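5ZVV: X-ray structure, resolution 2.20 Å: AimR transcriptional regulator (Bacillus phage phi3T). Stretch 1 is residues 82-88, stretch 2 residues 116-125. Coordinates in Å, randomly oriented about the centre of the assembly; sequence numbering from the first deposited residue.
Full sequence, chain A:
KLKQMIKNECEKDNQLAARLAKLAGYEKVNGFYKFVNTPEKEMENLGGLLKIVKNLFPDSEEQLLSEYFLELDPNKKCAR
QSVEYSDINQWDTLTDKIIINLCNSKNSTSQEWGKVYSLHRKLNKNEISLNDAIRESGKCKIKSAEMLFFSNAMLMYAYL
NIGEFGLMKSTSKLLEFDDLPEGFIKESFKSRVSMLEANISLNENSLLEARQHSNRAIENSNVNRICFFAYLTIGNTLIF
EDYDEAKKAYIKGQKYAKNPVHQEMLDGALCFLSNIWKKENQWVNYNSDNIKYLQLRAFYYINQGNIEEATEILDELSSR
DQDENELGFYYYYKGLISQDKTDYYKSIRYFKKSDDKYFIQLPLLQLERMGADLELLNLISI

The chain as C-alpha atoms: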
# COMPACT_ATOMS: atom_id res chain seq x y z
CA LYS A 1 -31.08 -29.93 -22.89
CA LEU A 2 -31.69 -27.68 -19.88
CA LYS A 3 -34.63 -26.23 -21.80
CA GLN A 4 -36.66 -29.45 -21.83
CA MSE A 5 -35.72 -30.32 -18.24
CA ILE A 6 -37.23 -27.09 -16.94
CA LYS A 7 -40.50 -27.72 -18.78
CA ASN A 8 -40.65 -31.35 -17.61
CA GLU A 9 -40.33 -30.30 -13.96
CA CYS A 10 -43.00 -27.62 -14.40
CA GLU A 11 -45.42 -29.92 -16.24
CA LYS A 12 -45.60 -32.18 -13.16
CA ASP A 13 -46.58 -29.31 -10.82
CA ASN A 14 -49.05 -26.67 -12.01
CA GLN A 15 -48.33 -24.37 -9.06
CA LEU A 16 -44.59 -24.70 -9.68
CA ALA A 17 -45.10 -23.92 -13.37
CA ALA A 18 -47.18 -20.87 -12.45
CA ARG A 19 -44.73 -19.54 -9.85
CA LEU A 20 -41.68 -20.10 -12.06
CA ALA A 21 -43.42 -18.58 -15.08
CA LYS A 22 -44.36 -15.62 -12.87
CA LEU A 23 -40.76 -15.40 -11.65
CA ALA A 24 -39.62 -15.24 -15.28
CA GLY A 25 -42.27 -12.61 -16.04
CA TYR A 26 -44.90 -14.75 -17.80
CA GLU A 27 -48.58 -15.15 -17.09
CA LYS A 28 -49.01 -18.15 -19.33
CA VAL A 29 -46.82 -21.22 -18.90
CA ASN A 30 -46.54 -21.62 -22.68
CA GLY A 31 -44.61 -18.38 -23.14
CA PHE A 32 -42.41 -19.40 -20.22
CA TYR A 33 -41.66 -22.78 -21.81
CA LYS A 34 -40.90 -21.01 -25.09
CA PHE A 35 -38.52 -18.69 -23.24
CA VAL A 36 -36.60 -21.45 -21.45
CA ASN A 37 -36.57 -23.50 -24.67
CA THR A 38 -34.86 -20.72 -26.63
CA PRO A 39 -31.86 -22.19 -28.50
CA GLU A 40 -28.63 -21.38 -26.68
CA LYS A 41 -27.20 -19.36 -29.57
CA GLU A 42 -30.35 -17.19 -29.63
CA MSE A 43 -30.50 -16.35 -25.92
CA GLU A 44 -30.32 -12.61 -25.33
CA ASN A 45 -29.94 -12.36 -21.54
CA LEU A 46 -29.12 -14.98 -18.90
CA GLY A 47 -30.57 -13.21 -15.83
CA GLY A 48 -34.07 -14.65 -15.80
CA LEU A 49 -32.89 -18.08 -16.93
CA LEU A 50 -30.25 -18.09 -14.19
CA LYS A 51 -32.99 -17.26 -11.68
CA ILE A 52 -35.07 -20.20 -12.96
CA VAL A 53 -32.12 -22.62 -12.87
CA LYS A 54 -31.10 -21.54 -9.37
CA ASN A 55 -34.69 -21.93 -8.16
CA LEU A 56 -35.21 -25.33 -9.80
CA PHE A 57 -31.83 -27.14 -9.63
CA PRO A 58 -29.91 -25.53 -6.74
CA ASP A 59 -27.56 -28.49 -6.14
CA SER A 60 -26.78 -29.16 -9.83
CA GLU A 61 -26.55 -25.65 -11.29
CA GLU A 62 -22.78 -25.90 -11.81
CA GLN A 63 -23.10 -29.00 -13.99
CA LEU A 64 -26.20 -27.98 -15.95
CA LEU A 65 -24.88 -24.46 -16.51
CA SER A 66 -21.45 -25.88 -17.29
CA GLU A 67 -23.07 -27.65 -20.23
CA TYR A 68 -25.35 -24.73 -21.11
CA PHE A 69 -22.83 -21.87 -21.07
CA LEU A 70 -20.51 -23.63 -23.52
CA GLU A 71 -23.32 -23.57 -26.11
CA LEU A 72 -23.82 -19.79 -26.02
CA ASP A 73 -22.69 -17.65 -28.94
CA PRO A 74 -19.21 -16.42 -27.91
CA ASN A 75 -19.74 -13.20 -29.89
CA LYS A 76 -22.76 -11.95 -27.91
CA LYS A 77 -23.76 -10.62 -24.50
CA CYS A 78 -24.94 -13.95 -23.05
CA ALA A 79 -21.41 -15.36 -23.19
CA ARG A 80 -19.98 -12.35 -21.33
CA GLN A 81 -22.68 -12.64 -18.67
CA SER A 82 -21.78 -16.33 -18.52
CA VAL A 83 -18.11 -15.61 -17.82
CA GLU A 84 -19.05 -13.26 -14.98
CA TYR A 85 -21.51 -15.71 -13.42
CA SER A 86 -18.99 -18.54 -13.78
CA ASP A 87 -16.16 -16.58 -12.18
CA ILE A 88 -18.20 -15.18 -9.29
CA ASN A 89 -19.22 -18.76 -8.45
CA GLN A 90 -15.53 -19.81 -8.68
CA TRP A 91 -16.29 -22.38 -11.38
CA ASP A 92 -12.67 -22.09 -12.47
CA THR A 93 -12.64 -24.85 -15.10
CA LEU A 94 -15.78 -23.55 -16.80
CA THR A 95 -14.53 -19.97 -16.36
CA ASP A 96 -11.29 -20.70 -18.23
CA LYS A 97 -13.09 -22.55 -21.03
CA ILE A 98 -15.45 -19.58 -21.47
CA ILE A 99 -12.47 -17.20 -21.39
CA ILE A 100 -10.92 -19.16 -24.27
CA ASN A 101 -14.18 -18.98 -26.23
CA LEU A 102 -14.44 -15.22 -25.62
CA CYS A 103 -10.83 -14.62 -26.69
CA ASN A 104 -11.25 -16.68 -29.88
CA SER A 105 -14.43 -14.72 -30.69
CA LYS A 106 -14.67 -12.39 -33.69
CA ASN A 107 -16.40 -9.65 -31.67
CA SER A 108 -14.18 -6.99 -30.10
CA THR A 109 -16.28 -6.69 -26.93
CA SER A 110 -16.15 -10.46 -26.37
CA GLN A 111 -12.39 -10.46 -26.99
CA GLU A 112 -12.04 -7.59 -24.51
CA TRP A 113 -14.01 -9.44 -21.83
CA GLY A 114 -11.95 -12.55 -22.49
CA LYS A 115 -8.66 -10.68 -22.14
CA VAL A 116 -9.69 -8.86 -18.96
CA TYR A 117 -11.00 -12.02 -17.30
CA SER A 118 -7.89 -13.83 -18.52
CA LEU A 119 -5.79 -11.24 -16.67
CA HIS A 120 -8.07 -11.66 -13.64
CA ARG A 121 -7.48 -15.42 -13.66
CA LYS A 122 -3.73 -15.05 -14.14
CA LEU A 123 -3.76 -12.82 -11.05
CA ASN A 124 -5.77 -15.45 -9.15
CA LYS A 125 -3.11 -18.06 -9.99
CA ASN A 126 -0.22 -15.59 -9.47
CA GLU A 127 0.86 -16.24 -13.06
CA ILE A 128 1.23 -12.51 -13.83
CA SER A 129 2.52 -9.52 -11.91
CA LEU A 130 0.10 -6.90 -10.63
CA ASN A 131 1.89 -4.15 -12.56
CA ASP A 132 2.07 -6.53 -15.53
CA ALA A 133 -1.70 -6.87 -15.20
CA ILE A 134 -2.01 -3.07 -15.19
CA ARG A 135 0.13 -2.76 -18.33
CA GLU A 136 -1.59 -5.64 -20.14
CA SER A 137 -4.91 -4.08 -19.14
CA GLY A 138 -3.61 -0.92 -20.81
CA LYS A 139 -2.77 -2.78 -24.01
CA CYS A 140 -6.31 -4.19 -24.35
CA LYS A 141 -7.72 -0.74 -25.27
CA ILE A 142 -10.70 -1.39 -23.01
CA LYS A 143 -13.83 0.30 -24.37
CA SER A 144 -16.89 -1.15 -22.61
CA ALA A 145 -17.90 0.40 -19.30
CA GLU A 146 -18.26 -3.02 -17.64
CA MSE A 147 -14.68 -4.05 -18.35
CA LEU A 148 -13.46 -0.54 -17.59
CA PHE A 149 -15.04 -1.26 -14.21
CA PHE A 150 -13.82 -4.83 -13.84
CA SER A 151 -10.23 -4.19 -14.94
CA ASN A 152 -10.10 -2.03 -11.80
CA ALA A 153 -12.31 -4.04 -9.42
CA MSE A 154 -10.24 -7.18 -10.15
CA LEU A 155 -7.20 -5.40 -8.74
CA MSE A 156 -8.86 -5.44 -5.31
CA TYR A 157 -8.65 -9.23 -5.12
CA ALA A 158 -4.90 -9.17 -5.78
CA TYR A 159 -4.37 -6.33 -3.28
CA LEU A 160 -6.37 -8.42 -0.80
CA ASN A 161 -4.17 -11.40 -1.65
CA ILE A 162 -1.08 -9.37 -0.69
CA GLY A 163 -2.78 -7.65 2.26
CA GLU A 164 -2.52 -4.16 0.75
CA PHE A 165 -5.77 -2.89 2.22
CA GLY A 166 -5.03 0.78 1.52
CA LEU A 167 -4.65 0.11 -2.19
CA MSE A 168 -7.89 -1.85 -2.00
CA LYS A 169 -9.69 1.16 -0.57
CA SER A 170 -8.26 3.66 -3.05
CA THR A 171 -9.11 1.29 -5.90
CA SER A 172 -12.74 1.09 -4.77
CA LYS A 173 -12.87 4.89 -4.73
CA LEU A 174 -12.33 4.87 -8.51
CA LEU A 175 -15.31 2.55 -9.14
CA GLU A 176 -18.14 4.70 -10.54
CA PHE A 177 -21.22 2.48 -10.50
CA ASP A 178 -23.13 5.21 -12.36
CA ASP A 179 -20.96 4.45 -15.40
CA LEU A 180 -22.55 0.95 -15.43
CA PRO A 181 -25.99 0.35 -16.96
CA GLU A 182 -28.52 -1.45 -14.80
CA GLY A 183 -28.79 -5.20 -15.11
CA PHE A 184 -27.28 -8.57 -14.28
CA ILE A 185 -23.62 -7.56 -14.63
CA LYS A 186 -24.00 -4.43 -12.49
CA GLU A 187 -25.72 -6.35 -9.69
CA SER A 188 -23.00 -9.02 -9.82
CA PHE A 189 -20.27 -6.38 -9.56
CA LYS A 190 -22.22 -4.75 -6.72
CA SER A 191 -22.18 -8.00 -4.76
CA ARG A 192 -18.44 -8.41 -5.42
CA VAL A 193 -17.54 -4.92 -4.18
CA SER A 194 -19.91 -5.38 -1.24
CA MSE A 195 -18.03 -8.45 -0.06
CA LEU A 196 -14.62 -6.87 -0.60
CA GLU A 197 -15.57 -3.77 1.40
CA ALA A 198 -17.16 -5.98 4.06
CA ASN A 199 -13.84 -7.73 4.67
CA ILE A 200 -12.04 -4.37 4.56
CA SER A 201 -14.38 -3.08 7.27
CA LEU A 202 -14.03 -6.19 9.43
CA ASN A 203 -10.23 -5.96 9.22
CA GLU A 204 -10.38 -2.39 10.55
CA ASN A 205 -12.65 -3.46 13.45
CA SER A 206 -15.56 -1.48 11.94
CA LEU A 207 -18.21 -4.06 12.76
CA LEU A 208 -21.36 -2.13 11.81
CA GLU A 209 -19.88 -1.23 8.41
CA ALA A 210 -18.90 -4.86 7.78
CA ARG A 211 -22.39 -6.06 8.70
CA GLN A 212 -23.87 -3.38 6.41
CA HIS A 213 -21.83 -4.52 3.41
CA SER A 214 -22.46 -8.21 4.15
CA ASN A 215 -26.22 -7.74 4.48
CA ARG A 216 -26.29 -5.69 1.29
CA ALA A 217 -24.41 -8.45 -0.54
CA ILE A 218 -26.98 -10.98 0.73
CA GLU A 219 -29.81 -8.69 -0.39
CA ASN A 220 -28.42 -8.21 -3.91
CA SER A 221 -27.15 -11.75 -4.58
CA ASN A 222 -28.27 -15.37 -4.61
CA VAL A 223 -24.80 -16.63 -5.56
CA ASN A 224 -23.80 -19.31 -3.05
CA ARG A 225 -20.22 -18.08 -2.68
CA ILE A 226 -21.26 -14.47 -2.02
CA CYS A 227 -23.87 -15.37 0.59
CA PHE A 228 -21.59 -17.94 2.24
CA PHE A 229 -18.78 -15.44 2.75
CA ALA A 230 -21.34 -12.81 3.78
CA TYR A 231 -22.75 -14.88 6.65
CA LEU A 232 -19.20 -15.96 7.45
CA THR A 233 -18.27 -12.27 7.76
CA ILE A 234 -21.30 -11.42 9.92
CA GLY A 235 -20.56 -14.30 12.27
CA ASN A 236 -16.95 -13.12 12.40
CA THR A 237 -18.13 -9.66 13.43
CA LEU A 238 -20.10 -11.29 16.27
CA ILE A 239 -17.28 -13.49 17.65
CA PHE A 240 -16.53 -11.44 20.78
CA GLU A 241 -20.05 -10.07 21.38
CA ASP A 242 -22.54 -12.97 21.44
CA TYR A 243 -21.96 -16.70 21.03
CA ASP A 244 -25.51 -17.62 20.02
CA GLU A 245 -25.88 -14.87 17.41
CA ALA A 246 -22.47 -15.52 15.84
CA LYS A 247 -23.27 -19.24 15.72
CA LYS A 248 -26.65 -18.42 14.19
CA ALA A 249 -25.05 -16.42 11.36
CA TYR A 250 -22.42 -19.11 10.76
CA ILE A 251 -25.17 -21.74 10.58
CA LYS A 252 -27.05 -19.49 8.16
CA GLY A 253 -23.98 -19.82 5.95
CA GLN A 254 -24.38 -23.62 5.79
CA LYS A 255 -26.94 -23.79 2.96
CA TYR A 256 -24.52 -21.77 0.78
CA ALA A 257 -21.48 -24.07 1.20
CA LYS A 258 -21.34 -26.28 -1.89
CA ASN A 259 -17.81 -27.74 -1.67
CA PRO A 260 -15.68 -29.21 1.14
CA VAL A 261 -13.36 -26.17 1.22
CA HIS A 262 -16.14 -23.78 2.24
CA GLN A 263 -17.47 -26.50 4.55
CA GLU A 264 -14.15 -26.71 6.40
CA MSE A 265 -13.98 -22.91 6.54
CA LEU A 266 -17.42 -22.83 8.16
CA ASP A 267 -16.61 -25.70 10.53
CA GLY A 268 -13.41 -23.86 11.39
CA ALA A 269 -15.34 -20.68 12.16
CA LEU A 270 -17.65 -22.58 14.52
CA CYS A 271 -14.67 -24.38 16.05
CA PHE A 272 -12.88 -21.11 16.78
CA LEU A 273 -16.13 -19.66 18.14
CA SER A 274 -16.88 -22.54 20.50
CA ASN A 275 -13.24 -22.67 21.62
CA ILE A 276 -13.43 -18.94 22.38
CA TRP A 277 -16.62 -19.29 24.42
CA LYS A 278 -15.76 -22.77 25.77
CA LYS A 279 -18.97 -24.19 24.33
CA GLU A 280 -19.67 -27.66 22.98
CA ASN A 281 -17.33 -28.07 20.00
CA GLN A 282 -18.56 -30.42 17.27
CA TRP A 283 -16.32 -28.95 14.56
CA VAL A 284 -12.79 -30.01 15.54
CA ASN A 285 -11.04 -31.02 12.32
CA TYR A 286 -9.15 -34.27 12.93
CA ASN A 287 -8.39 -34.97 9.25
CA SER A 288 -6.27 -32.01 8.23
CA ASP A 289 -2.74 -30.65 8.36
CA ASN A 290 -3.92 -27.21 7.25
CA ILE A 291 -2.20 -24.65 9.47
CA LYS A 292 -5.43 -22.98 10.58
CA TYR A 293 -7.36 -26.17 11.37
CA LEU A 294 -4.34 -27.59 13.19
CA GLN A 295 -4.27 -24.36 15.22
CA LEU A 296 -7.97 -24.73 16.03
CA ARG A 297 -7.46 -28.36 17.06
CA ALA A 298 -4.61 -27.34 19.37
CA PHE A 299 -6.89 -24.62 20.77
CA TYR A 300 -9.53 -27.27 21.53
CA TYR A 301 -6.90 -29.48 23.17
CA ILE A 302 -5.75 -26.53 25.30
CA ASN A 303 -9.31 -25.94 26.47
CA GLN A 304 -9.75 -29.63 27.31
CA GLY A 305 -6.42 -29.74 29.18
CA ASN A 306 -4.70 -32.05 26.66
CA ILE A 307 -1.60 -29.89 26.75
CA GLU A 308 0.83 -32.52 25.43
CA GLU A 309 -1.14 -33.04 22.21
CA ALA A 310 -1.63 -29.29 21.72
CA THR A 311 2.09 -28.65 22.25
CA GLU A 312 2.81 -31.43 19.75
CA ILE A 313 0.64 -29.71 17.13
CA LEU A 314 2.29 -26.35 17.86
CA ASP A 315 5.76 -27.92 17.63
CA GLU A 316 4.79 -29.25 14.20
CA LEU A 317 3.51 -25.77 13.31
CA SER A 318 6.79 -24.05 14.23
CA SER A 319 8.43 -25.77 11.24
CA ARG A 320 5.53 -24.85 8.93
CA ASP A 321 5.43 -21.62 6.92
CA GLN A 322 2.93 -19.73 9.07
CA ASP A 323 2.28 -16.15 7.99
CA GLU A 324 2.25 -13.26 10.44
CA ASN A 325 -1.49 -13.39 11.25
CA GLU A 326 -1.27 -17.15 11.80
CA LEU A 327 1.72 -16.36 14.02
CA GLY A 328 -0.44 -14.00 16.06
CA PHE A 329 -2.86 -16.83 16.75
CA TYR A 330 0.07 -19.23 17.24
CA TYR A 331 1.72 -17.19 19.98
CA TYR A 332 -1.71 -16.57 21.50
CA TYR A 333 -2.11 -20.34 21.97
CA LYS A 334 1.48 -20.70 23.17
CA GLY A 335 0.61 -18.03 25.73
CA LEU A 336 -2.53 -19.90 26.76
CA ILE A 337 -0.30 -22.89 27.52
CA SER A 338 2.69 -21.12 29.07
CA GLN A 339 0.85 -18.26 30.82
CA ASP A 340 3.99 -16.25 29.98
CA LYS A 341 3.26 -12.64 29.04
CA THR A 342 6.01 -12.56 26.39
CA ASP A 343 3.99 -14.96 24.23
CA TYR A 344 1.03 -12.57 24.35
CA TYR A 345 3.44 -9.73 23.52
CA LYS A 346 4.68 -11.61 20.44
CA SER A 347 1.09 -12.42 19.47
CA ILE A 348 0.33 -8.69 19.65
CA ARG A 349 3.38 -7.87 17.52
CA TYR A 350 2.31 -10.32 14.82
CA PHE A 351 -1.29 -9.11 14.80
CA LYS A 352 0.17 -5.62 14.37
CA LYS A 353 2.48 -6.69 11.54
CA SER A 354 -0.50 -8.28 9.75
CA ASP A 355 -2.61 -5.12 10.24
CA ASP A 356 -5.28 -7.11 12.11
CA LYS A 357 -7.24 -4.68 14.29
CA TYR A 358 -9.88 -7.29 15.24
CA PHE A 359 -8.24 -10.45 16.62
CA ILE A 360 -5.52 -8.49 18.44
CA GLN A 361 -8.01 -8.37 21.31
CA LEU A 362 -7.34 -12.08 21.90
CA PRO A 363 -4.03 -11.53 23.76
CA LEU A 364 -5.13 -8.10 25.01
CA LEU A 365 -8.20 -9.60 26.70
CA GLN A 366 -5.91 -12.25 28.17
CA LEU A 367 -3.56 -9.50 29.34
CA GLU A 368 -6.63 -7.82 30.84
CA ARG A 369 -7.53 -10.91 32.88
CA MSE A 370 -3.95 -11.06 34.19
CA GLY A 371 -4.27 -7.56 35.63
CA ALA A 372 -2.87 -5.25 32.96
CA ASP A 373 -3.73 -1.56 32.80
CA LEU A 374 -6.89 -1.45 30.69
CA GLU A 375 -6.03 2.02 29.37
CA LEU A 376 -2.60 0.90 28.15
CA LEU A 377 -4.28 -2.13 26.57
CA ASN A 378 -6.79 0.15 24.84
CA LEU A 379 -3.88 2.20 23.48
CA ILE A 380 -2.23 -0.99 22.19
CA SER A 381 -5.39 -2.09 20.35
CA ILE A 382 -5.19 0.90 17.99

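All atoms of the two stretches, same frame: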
# COMPACT_ATOMS: atom_id res chain seq x y z
N SER A 82 -22.13 -14.99 -18.98
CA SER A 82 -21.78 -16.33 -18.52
C SER A 82 -20.40 -16.36 -17.88
O SER A 82 -20.18 -17.07 -16.89
CB SER A 82 -21.87 -17.33 -19.67
OG SER A 82 -20.66 -17.37 -20.40
N VAL A 83 -19.44 -15.60 -18.43
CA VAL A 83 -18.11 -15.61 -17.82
C VAL A 83 -18.15 -14.95 -16.45
O VAL A 83 -17.47 -15.40 -15.52
CB VAL A 83 -17.06 -14.98 -18.75
CG1 VAL A 83 -17.01 -13.46 -18.62
CG2 VAL A 83 -15.69 -15.57 -18.47
N GLU A 84 -18.96 -13.90 -16.30
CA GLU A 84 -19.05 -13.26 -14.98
C GLU A 84 -19.72 -14.17 -13.96
O GLU A 84 -19.24 -14.30 -12.83
CB GLU A 84 -19.78 -11.92 -15.08
CG GLU A 84 -20.26 -11.37 -13.73
CD GLU A 84 -19.14 -11.15 -12.71
OE1 GLU A 84 -17.95 -11.18 -13.08
OE2 GLU A 84 -19.46 -10.95 -11.52
N TYR A 85 -20.83 -14.80 -14.34
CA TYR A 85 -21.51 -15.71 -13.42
C TYR A 85 -20.61 -16.89 -13.07
O TYR A 85 -20.57 -17.33 -11.91
CB TYR A 85 -22.83 -16.19 -14.03
CG TYR A 85 -23.76 -16.85 -13.04
CD1 TYR A 85 -24.42 -16.10 -12.08
CD2 TYR A 85 -23.98 -18.22 -13.07
CE1 TYR A 85 -25.27 -16.70 -11.17
CE2 TYR A 85 -24.84 -18.83 -12.17
CZ TYR A 85 -25.48 -18.06 -11.22
OH TYR A 85 -26.33 -18.66 -10.32
N SER A 86 -19.88 -17.42 -14.05
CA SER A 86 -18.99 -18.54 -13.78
C SER A 86 -17.89 -18.14 -12.82
O SER A 86 -17.58 -18.88 -11.88
CB SER A 86 -18.40 -19.07 -15.09
OG SER A 86 -17.63 -20.24 -14.87
N ASP A 87 -17.29 -16.96 -13.02
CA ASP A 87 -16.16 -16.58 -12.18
C ASP A 87 -16.60 -16.20 -10.78
O ASP A 87 -15.88 -16.47 -9.81
CB ASP A 87 -15.38 -15.44 -12.83
CG ASP A 87 -14.14 -15.08 -12.04
OD1 ASP A 87 -13.15 -15.84 -12.13
OD2 ASP A 87 -14.16 -14.06 -11.33
N ILE A 88 -17.77 -15.56 -10.63
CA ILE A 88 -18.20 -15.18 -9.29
C ILE A 88 -18.55 -16.42 -8.47
O ILE A 88 -18.43 -16.41 -7.24
CB ILE A 88 -19.37 -14.18 -9.35
CG1 ILE A 88 -19.50 -13.44 -8.01
CG2 ILE A 88 -20.68 -14.88 -9.69
CD1 ILE A 88 -20.57 -12.37 -8.00
N VAL A 116 -9.66 -9.39 -20.32
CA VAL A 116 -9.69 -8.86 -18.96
C VAL A 116 -9.87 -9.98 -17.95
O VAL A 116 -9.18 -10.04 -16.93
CB VAL A 116 -10.78 -7.79 -18.82
CG1 VAL A 116 -10.91 -7.34 -17.37
CG2 VAL A 116 -10.46 -6.60 -19.71
N TYR A 117 -10.81 -10.90 -18.21
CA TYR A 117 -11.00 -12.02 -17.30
C TYR A 117 -9.81 -12.97 -17.33
O TYR A 117 -9.51 -13.62 -16.32
CB TYR A 117 -12.29 -12.76 -17.63
CG TYR A 117 -13.51 -12.12 -17.01
CD1 TYR A 117 -14.13 -11.03 -17.61
CD2 TYR A 117 -14.04 -12.60 -15.82
CE1 TYR A 117 -15.24 -10.44 -17.04
CE2 TYR A 117 -15.15 -12.01 -15.24
CZ TYR A 117 -15.74 -10.94 -15.85
OH TYR A 117 -16.85 -10.36 -15.28
N SER A 118 -9.12 -13.06 -18.47
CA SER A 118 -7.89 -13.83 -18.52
C SER A 118 -6.84 -13.23 -17.59
O SER A 118 -6.16 -13.96 -16.85
CB SER A 118 -7.37 -13.90 -19.95
OG SER A 118 -6.23 -14.74 -20.03
N LEU A 119 -6.70 -11.90 -17.61
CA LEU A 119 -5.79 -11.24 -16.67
C LEU A 119 -6.23 -11.49 -15.23
O LEU A 119 -5.39 -11.76 -14.36
CB LEU A 119 -5.73 -9.74 -16.95
CG LEU A 119 -5.11 -9.29 -18.27
CD1 LEU A 119 -5.15 -7.77 -18.37
CD2 LEU A 119 -3.69 -9.80 -18.39
N HIS A 120 -7.53 -11.38 -14.96
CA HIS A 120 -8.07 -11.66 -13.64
C HIS A 120 -7.66 -13.05 -13.15
O HIS A 120 -7.21 -13.22 -12.01
CB HIS A 120 -9.60 -11.52 -13.69
CG HIS A 120 -10.30 -11.94 -12.43
ND1 HIS A 120 -9.95 -11.47 -11.19
CD2 HIS A 120 -11.35 -12.77 -12.24
CE1 HIS A 120 -10.74 -12.00 -10.28
NE2 HIS A 120 -11.61 -12.79 -10.89
N ARG A 121 -7.80 -14.04 -14.03
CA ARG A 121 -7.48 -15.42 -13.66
C ARG A 121 -5.99 -15.62 -13.48
O ARG A 121 -5.55 -16.36 -12.59
CB ARG A 121 -8.04 -16.37 -14.71
CG ARG A 121 -9.56 -16.47 -14.69
CD ARG A 121 -10.01 -17.16 -13.42
NE ARG A 121 -9.63 -18.57 -13.43
CZ ARG A 121 -9.29 -19.27 -12.35
NH1 ARG A 121 -9.29 -18.69 -11.16
NH2 ARG A 121 -8.96 -20.55 -12.47
N LYS A 122 -5.17 -14.97 -14.32
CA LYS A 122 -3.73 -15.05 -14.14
C LYS A 122 -3.31 -14.41 -12.82
O LYS A 122 -2.33 -14.86 -12.20
CB LYS A 122 -3.01 -14.38 -15.31
CG LYS A 122 -3.11 -15.16 -16.61
CD LYS A 122 -2.42 -14.43 -17.75
CE LYS A 122 -2.54 -15.19 -19.05
NZ LYS A 122 -1.94 -14.44 -20.19
N LEU A 123 -4.03 -13.38 -12.37
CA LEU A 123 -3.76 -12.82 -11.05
C LEU A 123 -4.19 -13.78 -9.95
O LEU A 123 -3.50 -13.91 -8.94
CB LEU A 123 -4.47 -11.48 -10.90
CG LEU A 123 -3.85 -10.27 -11.60
CD1 LEU A 123 -4.80 -9.08 -11.55
CD2 LEU A 123 -2.52 -9.91 -10.97
N ASN A 124 -5.33 -14.46 -10.14
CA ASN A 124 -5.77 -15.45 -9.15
C ASN A 124 -4.72 -16.54 -8.95
O ASN A 124 -4.45 -16.95 -7.82
CB ASN A 124 -7.10 -16.07 -9.58
CG ASN A 124 -8.23 -15.06 -9.65
OD1 ASN A 124 -9.25 -15.31 -10.30
ND2 ASN A 124 -8.05 -13.92 -8.99
N LYS A 125 -4.11 -17.01 -10.04
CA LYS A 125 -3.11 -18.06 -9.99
C LYS A 125 -1.70 -17.54 -9.75
O LYS A 125 -0.76 -18.34 -9.71
CB LYS A 125 -3.13 -18.87 -11.29
CG LYS A 125 -4.50 -19.40 -11.70
CD LYS A 125 -4.45 -19.89 -13.14
CE LYS A 125 -5.80 -20.41 -13.60
NZ LYS A 125 -5.75 -20.77 -15.04

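The knob in this helix pair is a charged residue: the side chain of Asp-87, rather than a leucine or valine, sits in a hole formed by Tyr-117, His-120, Arg-121 and Asn-124. The wall is mixed: Tyr-117 and Arg-121 come nearest with carbon, and only His-120 gives the acid a hydrogen bond. His-120 NE2 donates a weak hydrogen bond to Asp-87 OD2 at 2.9 Å, with an N-H...acceptor angle of only 127°, so the approach is close but poorly aimed. OD2 reaches the imidazole at its edge, near the ring plane, where the ring nitrogen lies. On the other carboxylate oxygen, Asp-87 OD1 lies 3.6 Å from Arg-121 CD, packing against the aliphatic part of that side chain. Asp-87 OD2 also has a hydrogen-bonding partner elsewhere in the structure, which helps pay for burying the acid.

The two helices run nearly parallel, their directions 13° apart, with axes no closer than 11.8 Å. That spacing is wide, and the side chain that does most to span it is Tyr-117. Its CA-to-CB bond points toward the other helix, and with chi1 in the m well the ring extends across the gap, giving up more area to the contact than any other residue, 99 of the 269 Å² buried in total.

The ring is used in three ways. Val-83 also points toward its partner and lays a methyl over one face: Val-83 CG1 is 3.8 Å from the centroid of the Tyr-117 ring and 8° off the ring normal, a nearly axial CH-pi contact. A branched aliphatic residue fits here, offering a compact methyl to a flat surface. At the ring edge, Asp-87 CB comes within 4.2 Å of Tyr-117 CE2, so the acid contributes a carbon to the packing as well as its oxygens. At the tip, Tyr-117 OH donates a short hydrogen bond of 2.6 Å to Glu-84 OE1. Glu-84 leaves its helix sideways, but its t, p side chain brings the carboxylate nearer to meet the phenol; a longer acid suits this position, since its end must travel.

Val-83 and Asp-87 are one helical turn apart, as are Tyr-117 and Arg-121, with Asp-87 N hydrogen-bonded to Val-83 O at 3.0 Å and Arg-121 N to Tyr-117 O at 2.9 Å. The rule to read from this contact is that a wide parallel pair can be joined by one long aromatic, covered on one face by a methyl and tied at its hydroxyl, while a buried acid can serve as the knob when one oxygen has a weak bond from a histidine and a further partner elsewhere in the structure.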